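Local coordinates for putative PAS/PAC sensor protein (Nakamurella multipartita DSM 44233, PDB 6HMJ) that senses blue light through a flavin-binding LOV domain and mediates RNA binding, probably through its ANTAR domain, to regulate translation, at residues A[248-253]-A[266-271]; A[286-291]-A[314-319]. All coordinates share one frame; numbering follows the deposited sequence.

Contact 1 of 2, residues A[248-253]-A[266-271]; sequences AITVAD and PAFERL. With FMN (flavin mononucleotide), chain E.
The methyl of Thr250 sits over one face of the Phe268 ring: CG2 lies 3.7 Å from the ring centroid, 28° off the normal, a CH-pi contact displaced toward the CD2 rim, and the two side chains cross at about a right angle. Phe268 reaches there with CG anti to its backbone N (chi1 179°). At the edge of the same ring, near its plane, is Ala248, whose CB rests 3.8 Å from Phe268 CB. The small Ala248 lets the chain just ahead of strand 250-253 approach the helix, its CA 4.2 Å from Phe268 CA. Leu271, one turn further along the helix, adds CD2 at 4.0 Å from Ala248 CB, and Ala267 CB packs against Ala248 N. No hydrogen bond joins the two segments directly; Asn265 ties them instead, its OD1 meeting the backbone N of both Ile249 and Phe268. The rotation of Thr250 is fixed by polar partners: OG1, between the backbone N and carbonyl carbon (chi1 55°), is hydrogen-bonded to Gln347 NE2 and Gly345 O, while CG2 is left for the phenyl face. Along the strand, Ala252 CB touches the flavin methyl C8M at 3.8 Å, and Thr250 OG1 lies 3.8 Å from flavin C6. A hairpin followed by a short helix, packed against the first strand's lead-in and first residue, opens the PAS fold, with Thr250 and Ala252 lining the LOV FMN pocket.

Contact 2 of 2, residues A[286-291]-A[314-319]; sequences FLQAES and IRNFRQ. With FMN (flavin mononucleotide), chain E.
The polar end of the flavin pocket in this LOV domain is built where the 3-10 turn 286-288 meets the end of strand 310-317. Asn316 faces the pyrimidine edge of the isoalloxazine with its amide: OD1 accepts from flavin N3 at 3.1 Å, nearly straight at 167°, while ND2 donates to flavin O2 at 3.3 Å. Gln288, extended beyond CG, brings NE2 to the same O2 at 2.9 Å and also to the ribityl O4' at 3.2 Å. Asn326 ND2 shares Asn316 OD1, and Asn316 ND2 also hydrogen-bonds Arg315 O from above its carbonyl plane; with the flavin bonds, these help hold the amide's rotation. Between the segments, Phe317 N donates to Leu287 O at 2.9 Å, in the carbonyl plane but bent at hydrogen (132°). One water bridges Phe286 O and Phe317 O, donating to both. Toward the surface, Ala289, inside the type I' turn from Gln288 to Ser291, packs CB 3.7 Å from Phe317 CD1. The acceptor at N3 is consistent with a flavin protonated there, and the two amide donors converging on O2 would probably favour negative charge on that carbonyl.

How the contacts relate
Both contacts belong to the same LOV domain, reach the same antiparallel sheet and touch the one FMN, but at different ends of the isoalloxazine. Contact 1 is buried and apolar between its segments, and meets the dimethylbenzene end by van der Waals contact. Contact 2 is partly buried, running from the flavin out to an exposed turn; it is held by backbone and water-mediated hydrogen bonds and grips the pyrimidine end through amides. Their centres are 14 Å apart, yet they meet directly: Phe268 CE2 packs 4.2 Å from Leu287 CD1, and Leu271 O lies 3.4 Å from Arg318 CD. Helix 266-272 thus packs against both segments of contact 2.

Contact 1 of 2, residues A[248-253]-A[266-271]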
loop_
_atom_site.group_PDB
_atom_site.type_symbol
_atom_site.label_atom_id
_atom_site.label_comp_id
_atom_site.label_asym_id
_atom_site.label_seq_id
_atom_site.Cartn_x
_atom_site.Cartn_y
_atom_site.Cartn_z
ATOM N N ALA A 248 33.176 10.688 2.338
ATOM C CA ALA A 248 33.854 11.623 3.224
ATOM C C ALA A 248 35.204 11.072 3.655
ATOM O O ALA A 248 35.343 9.884 3.958
ATOM C CB ALA A 248 32.993 11.913 4.454
ATOM N N ILE A 249 36.204 11.951 3.679
ATOM C CA ILE A 249 37.543 11.617 4.145
ATOM C C ILE A 249 37.987 12.701 5.118
ATOM O O ILE A 249 37.857 13.895 4.827
ATOM C CB ILE A 249 38.539 11.496 2.974
ATOM C CG1 ILE A 249 38.036 10.459 1.963
ATOM C CG2 ILE A 249 39.935 11.132 3.492
ATOM C CD1 ILE A 249 38.901 10.326 0.731
ATOM N N THR A 250 38.494 12.284 6.275
ATOM C CA THR A 250 38.998 13.209 7.279
ATOM C C THR A 250 40.291 12.657 7.862
ATOM O O THR A 250 40.499 11.440 7.917
ATOM C CB THR A 250 37.975 13.445 8.399
ATOM O OG1 THR A 250 37.580 12.188 8.961
ATOM C CG2 THR A 250 36.750 14.165 7.858
ATOM N N VAL A 251 41.161 13.565 8.291
ATOM C CA VAL A 251 42.418 13.205 8.937
ATOM C C VAL A 251 42.534 13.987 10.237
ATOM O O VAL A 251 42.273 15.196 10.267
ATOM C CB VAL A 251 43.635 13.480 8.033
ATOM C CG1 VAL A 251 44.914 13.005 8.710
ATOM C CG2 VAL A 251 43.459 12.810 6.675
ATOM N N ALA A 252 42.928 13.298 11.300
ATOM C CA ALA A 252 43.151 13.913 12.598
ATOM C C ALA A 252 44.596 13.676 13.012
ATOM O O ALA A 252 45.152 12.598 12.777
ATOM C CB ALA A 252 42.202 13.346 13.655
ATOM N N ASP A 253 45.195 14.689 13.627
ATOM C CA ASP A 253 46.573 14.627 14.110
ATOM C C ASP A 253 46.550 14.236 15.583
ATOM O O ASP A 253 46.261 15.062 16.452
ATOM C CB ASP A 253 47.276 15.964 13.895
ATOM C CG ASP A 253 48.730 15.934 14.308
ATOM O OD1 ASP A 253 49.164 14.921 14.891
ATOM O OD2 ASP A 253 49.442 16.925 14.045
ATOM N N PRO A 266 35.500 17.770 0.513
ATOM C CA PRO A 266 34.143 18.305 0.300
ATOM C C PRO A 266 33.035 17.293 0.546
ATOM O O PRO A 266 31.939 17.688 0.967
ATOM C CB PRO A 266 34.174 18.761 -1.166
ATOM C CG PRO A 266 35.615 19.011 -1.455
ATOM C CD PRO A 266 36.368 17.986 -0.657
ATOM N N ALA A 267 33.272 16.004 0.286
ATOM C CA ALA A 267 32.252 15.003 0.577
ATOM C C ALA A 267 31.882 15.026 2.052
ATOM O O ALA A 267 30.717 14.819 2.416
ATOM C CB ALA A 267 32.741 13.614 0.169
ATOM N N PHE A 268 32.863 15.278 2.918
ATOM C CA PHE A 268 32.571 15.472 4.332
ATOM C C PHE A 268 31.741 16.730 4.543
ATOM O O PHE A 268 30.823 16.746 5.372
ATOM C CB PHE A 268 33.876 15.541 5.127
ATOM C CG PHE A 268 33.683 15.752 6.598
ATOM C CD1 PHE A 268 33.667 17.030 7.130
ATOM C CD2 PHE A 268 33.528 14.673 7.451
ATOM C CE1 PHE A 268 33.495 17.230 8.484
ATOM C CE2 PHE A 268 33.356 14.865 8.806
ATOM C CZ PHE A 268 33.339 16.149 9.323
ATOM N N GLU A 269 32.037 17.793 3.789
ATOM C CA GLU A 269 31.272 19.027 3.927
ATOM C C GLU A 269 29.815 18.817 3.536
ATOM O O GLU A 269 28.906 19.292 4.227
ATOM C CB GLU A 269 31.907 20.131 3.081
ATOM C CG GLU A 269 33.368 20.419 3.434
ATOM C CD GLU A 269 33.946 21.602 2.673
ATOM O OE1 GLU A 269 33.164 22.387 2.096
ATOM O OE2 GLU A 269 35.186 21.754 2.666
ATOM N N ARG A 270 29.569 18.099 2.436
ATOM C CA ARG A 270 28.194 17.797 2.050
ATOM C C ARG A 270 27.510 16.921 3.092
ATOM O O ARG A 270 26.343 17.143 3.432
ATOM C CB ARG A 270 28.153 17.127 0.675
ATOM C CG ARG A 270 28.431 18.069 -0.487
ATOM C CD ARG A 270 28.339 17.355 -1.832
ATOM N NE ARG A 270 29.621 17.316 -2.533
ATOM C CZ ARG A 270 30.397 16.239 -2.654
ATOM N NH1 ARG A 270 30.039 15.076 -2.121
ATOM N NH2 ARG A 270 31.543 16.327 -3.316
ATOM N N LEU A 271 28.220 15.912 3.603
ATOM C CA LEU A 271 27.607 14.970 4.534
ATOM C C LEU A 271 27.174 15.662 5.818
ATOM O O LEU A 271 26.067 15.427 6.315
ATOM C CB LEU A 271 28.595 13.847 4.850
ATOM C CG LEU A 271 28.231 12.863 5.962
ATOM C CD1 LEU A 271 27.044 12.015 5.547
ATOM C CD2 LEU A 271 29.428 11.992 6.321
HETATM N N1 FMN E . 33.141 10.685 16.206
HETATM C C2 FMN E . 31.886 10.869 15.740
HETATM O O2 FMN E . 30.930 10.834 16.544
HETATM N N3 FMN E . 31.622 11.088 14.440
HETATM C C4 FMN E . 32.579 11.140 13.509
HETATM O O4 FMN E . 32.295 11.346 12.310
HETATM C C4A FMN E . 33.981 10.950 13.935
HETATM N N5 FMN E . 35.005 10.989 13.061
HETATM C C5A FMN E . 36.277 10.810 13.485
HETATM C C6 FMN E . 37.308 10.852 12.552
HETATM C C7 FMN E . 38.624 10.677 12.954
HETATM C C7M FMN E . 39.726 10.730 11.929
HETATM C C8 FMN E . 38.929 10.432 14.389
HETATM C C8M FMN E . 40.342 10.230 14.868
HETATM C C9 FMN E . 37.902 10.384 15.319
HETATM C C9A FMN E . 36.579 10.564 14.928
HETATM N N10 FMN E . 35.507 10.524 15.858
HETATM C C10 FMN E . 34.204 10.710 15.376
HETATM C "C1'" FMN E . 35.680 10.277 17.294
HETATM C "C2'" FMN E . 35.747 11.584 18.058
HETATM O "O2'" FMN E . 36.428 12.584 17.298
HETATM C "C3'" FMN E . 36.480 11.352 19.366
HETATM O "O3'" FMN E . 37.798 10.861 19.078
HETATM C "C4'" FMN E . 35.788 10.346 20.273
HETATM O "O4'" FMN E . 34.456 10.773 20.561
HETATM C "C5'" FMN E . 36.644 10.236 21.525
HETATM O "O5'" FMN E . 35.872 10.358 22.711
HETATM P P FMN E . 35.883 11.749 23.513
HETATM O O1P FMN E . 34.945 11.465 24.657
HETATM O O2P FMN E . 37.332 11.927 23.902
HETATM O O3P FMN E . 35.425 12.784 22.514
#

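Contact 2 of 2, residues A[286-291]-A[314-319]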
loop_
_atom_site.group_PDB
_atom_site.type_symbol
_atom_site.label_atom_id
_atom_site.label_comp_id
_atom_site.label_asym_id
_atom_site.label_seq_id
_atom_site.Cartn_x
_atom_site.Cartn_y
_atom_site.Cartn_z
ATOM N N PHE A 286 32.205 17.016 17.611
ATOM C CA PHE A 286 31.100 17.953 17.446
ATOM C C PHE A 286 29.939 17.344 16.669
ATOM O O PHE A 286 28.818 17.855 16.752
ATOM C CB PHE A 286 31.561 19.240 16.753
ATOM C CG PHE A 286 32.239 19.024 15.423
ATOM C CD1 PHE A 286 31.493 18.858 14.264
ATOM C CD2 PHE A 286 33.622 19.029 15.327
ATOM C CE1 PHE A 286 32.117 18.675 13.039
ATOM C CE2 PHE A 286 34.255 18.847 14.106
ATOM C CZ PHE A 286 33.503 18.672 12.960
ATOM N N LEU A 287 30.180 16.274 15.905
ATOM C CA LEU A 287 29.097 15.609 15.193
ATOM C C LEU A 287 28.129 14.918 16.143
ATOM O O LEU A 287 27.001 14.608 15.745
ATOM C CB LEU A 287 29.664 14.594 14.200
ATOM C CG LEU A 287 30.484 15.185 13.054
ATOM C CD1 LEU A 287 31.111 14.087 12.222
ATOM C CD2 LEU A 287 29.619 16.087 12.187
ATOM N N GLN A 288 28.543 14.675 17.386
ATOM C CA GLN A 288 27.674 14.072 18.384
ATOM C C GLN A 288 26.753 15.090 19.044
ATOM O O GLN A 288 25.813 14.690 19.744
ATOM C CB GLN A 288 28.519 13.380 19.456
ATOM C CG GLN A 288 29.404 12.268 18.919
ATOM C CD GLN A 288 30.554 11.943 19.847
ATOM O OE1 GLN A 288 30.495 12.215 21.045
ATOM N NE2 GLN A 288 31.619 11.372 19.293
ATOM N N ALA A 289 26.997 16.381 18.834
ATOM C CA ALA A 289 26.164 17.448 19.386
ATOM C C ALA A 289 25.959 17.252 20.886
ATOM O O ALA A 289 24.842 17.311 21.404
ATOM C CB ALA A 289 24.824 17.528 18.654
ATOM N N GLU A 290 27.067 17.033 21.591
ATOM C CA GLU A 290 27.056 16.858 23.041
ATOM C C GLU A 290 26.076 15.765 23.465
ATOM O O GLU A 290 25.615 15.746 24.612
ATOM C CB GLU A 290 26.704 18.175 23.743
ATOM C CG GLU A 290 27.542 19.376 23.308
ATOM C CD GLU A 290 29.004 19.253 23.680
ATOM O OE1 GLU A 290 29.355 18.308 24.415
ATOM O OE2 GLU A 290 29.800 20.111 23.243
ATOM N N SER A 291 25.752 14.841 22.555
ATOM C CA SER A 291 24.845 13.735 22.836
ATOM C C SER A 291 25.526 12.378 22.684
ATOM O O SER A 291 24.877 11.385 22.354
ATOM C CB SER A 291 23.621 13.813 21.924
ATOM O OG SER A 291 23.010 15.090 21.995
ATOM N N ILE A 314 27.485 5.175 14.964
ATOM C CA ILE A 314 27.138 6.158 15.981
ATOM C C ILE A 314 26.115 7.123 15.404
ATOM O O ILE A 314 26.072 7.367 14.196
ATOM C CB ILE A 314 28.396 6.903 16.493
ATOM C CG1 ILE A 314 28.063 7.734 17.733
ATOM C CG2 ILE A 314 28.985 7.781 15.393
ATOM C CD1 ILE A 314 29.285 8.278 18.449
ATOM N N ARG A 315 25.289 7.675 16.288
ATOM C CA ARG A 315 24.274 8.643 15.896
ATOM C C ARG A 315 24.909 10.029 15.835
ATOM O O ARG A 315 25.567 10.459 16.787
ATOM C CB ARG A 315 23.116 8.607 16.896
ATOM C CG ARG A 315 21.872 9.382 16.486
ATOM C CD ARG A 315 21.100 8.665 15.384
ATOM N NE ARG A 315 19.791 9.270 15.137
ATOM C CZ ARG A 315 19.037 9.017 14.071
ATOM N NH1 ARG A 315 19.455 8.170 13.140
ATOM N NH2 ARG A 315 17.860 9.614 13.934
ATOM N N ASN A 316 24.729 10.718 14.709
ATOM C CA ASN A 316 25.377 11.998 14.461
ATOM C C ASN A 316 24.355 13.020 13.985
ATOM O O ASN A 316 23.193 12.700 13.717
ATOM C CB ASN A 316 26.488 11.883 13.407
ATOM C CG ASN A 316 27.815 11.376 13.966
ATOM O OD1 ASN A 316 28.749 11.175 13.197
ATOM N ND2 ASN A 316 27.908 11.176 15.280
ATOM N N PHE A 317 24.821 14.263 13.857
ATOM C CA PHE A 317 23.958 15.389 13.527
ATOM C C PHE A 317 24.731 16.377 12.672
ATOM O O PHE A 317 25.868 16.727 12.999
ATOM C CB PHE A 317 23.445 16.066 14.803
ATOM C CG PHE A 317 22.894 15.102 15.812
ATOM C CD1 PHE A 317 23.722 14.516 16.755
ATOM C CD2 PHE A 317 21.552 14.760 15.802
ATOM C CE1 PHE A 317 23.219 13.619 17.675
ATOM C CE2 PHE A 317 21.045 13.866 16.721
ATOM C CZ PHE A 317 21.879 13.293 17.657
ATOM N N ARG A 318 24.109 16.823 11.584
ATOM C CA ARG A 318 24.708 17.824 10.720
ATOM C C ARG A 318 24.700 19.185 11.414
ATOM O O ARG A 318 24.145 19.355 12.504
ATOM C CB ARG A 318 23.958 17.892 9.390
ATOM C CG ARG A 318 23.789 16.539 8.712
ATOM C CD ARG A 318 23.071 16.654 7.373
ATOM N NE ARG A 318 21.738 17.239 7.502
ATOM C CZ ARG A 318 20.865 17.347 6.504
ATOM N NH1 ARG A 318 21.172 16.900 5.294
ATOM N NH2 ARG A 318 19.680 17.900 6.717
ATOM N N GLN A 319 25.327 20.172 10.769
ATOM C CA GLN A 319 25.363 21.510 11.346
ATOM C C GLN A 319 23.967 22.101 11.494
ATOM O O GLN A 319 23.775 23.013 12.305
ATOM C CB GLN A 319 26.238 22.438 10.500
ATOM C CG GLN A 319 26.367 23.842 11.074
ATOM C CD GLN A 319 27.626 24.575 10.616
ATOM O OE1 GLN A 319 28.123 25.465 11.311
ATOM N NE2 GLN A 319 28.135 24.219 9.440
HETATM N N1 FMN E . 33.141 10.685 16.206
HETATM C C2 FMN E . 31.886 10.869 15.740
HETATM O O2 FMN E . 30.930 10.834 16.544
HETATM N N3 FMN E . 31.622 11.088 14.440
HETATM C C4 FMN E . 32.579 11.140 13.509
HETATM O O4 FMN E . 32.295 11.346 12.310
HETATM C C4A FMN E . 33.981 10.950 13.935
HETATM N N5 FMN E . 35.005 10.989 13.061
HETATM C C5A FMN E . 36.277 10.810 13.485
HETATM C C6 FMN E . 37.308 10.852 12.552
HETATM C C7 FMN E . 38.624 10.677 12.954
HETATM C C7M FMN E . 39.726 10.730 11.929
HETATM C C8 FMN E . 38.929 10.432 14.389
HETATM C C8M FMN E . 40.342 10.230 14.868
HETATM C C9 FMN E . 37.902 10.384 15.319
HETATM C C9A FMN E . 36.579 10.564 14.928
HETATM N N10 FMN E . 35.507 10.524 15.858
HETATM C C10 FMN E . 34.204 10.710 15.376
HETATM C "C1'" FMN E . 35.680 10.277 17.294
HETATM C "C2'" FMN E . 35.747 11.584 18.058
HETATM O "O2'" FMN E . 36.428 12.584 17.298
HETATM C "C3'" FMN E . 36.480 11.352 19.366
HETATM O "O3'" FMN E . 37.798 10.861 19.078
HETATM C "C4'" FMN E . 35.788 10.346 20.273
HETATM O "O4'" FMN E . 34.456 10.773 20.561
HETATM C "C5'" FMN E . 36.644 10.236 21.525
HETATM O "O5'" FMN E . 35.872 10.358 22.711
HETATM P P FMN E . 35.883 11.749 23.513
HETATM O O1P FMN E . 34.945 11.465 24.657
HETATM O O2P FMN E . 37.332 11.927 23.902
HETATM O O3P FMN E . 35.425 12.784 22.514
HETATM O O HOH W 1 27.161 18.621 14.717
#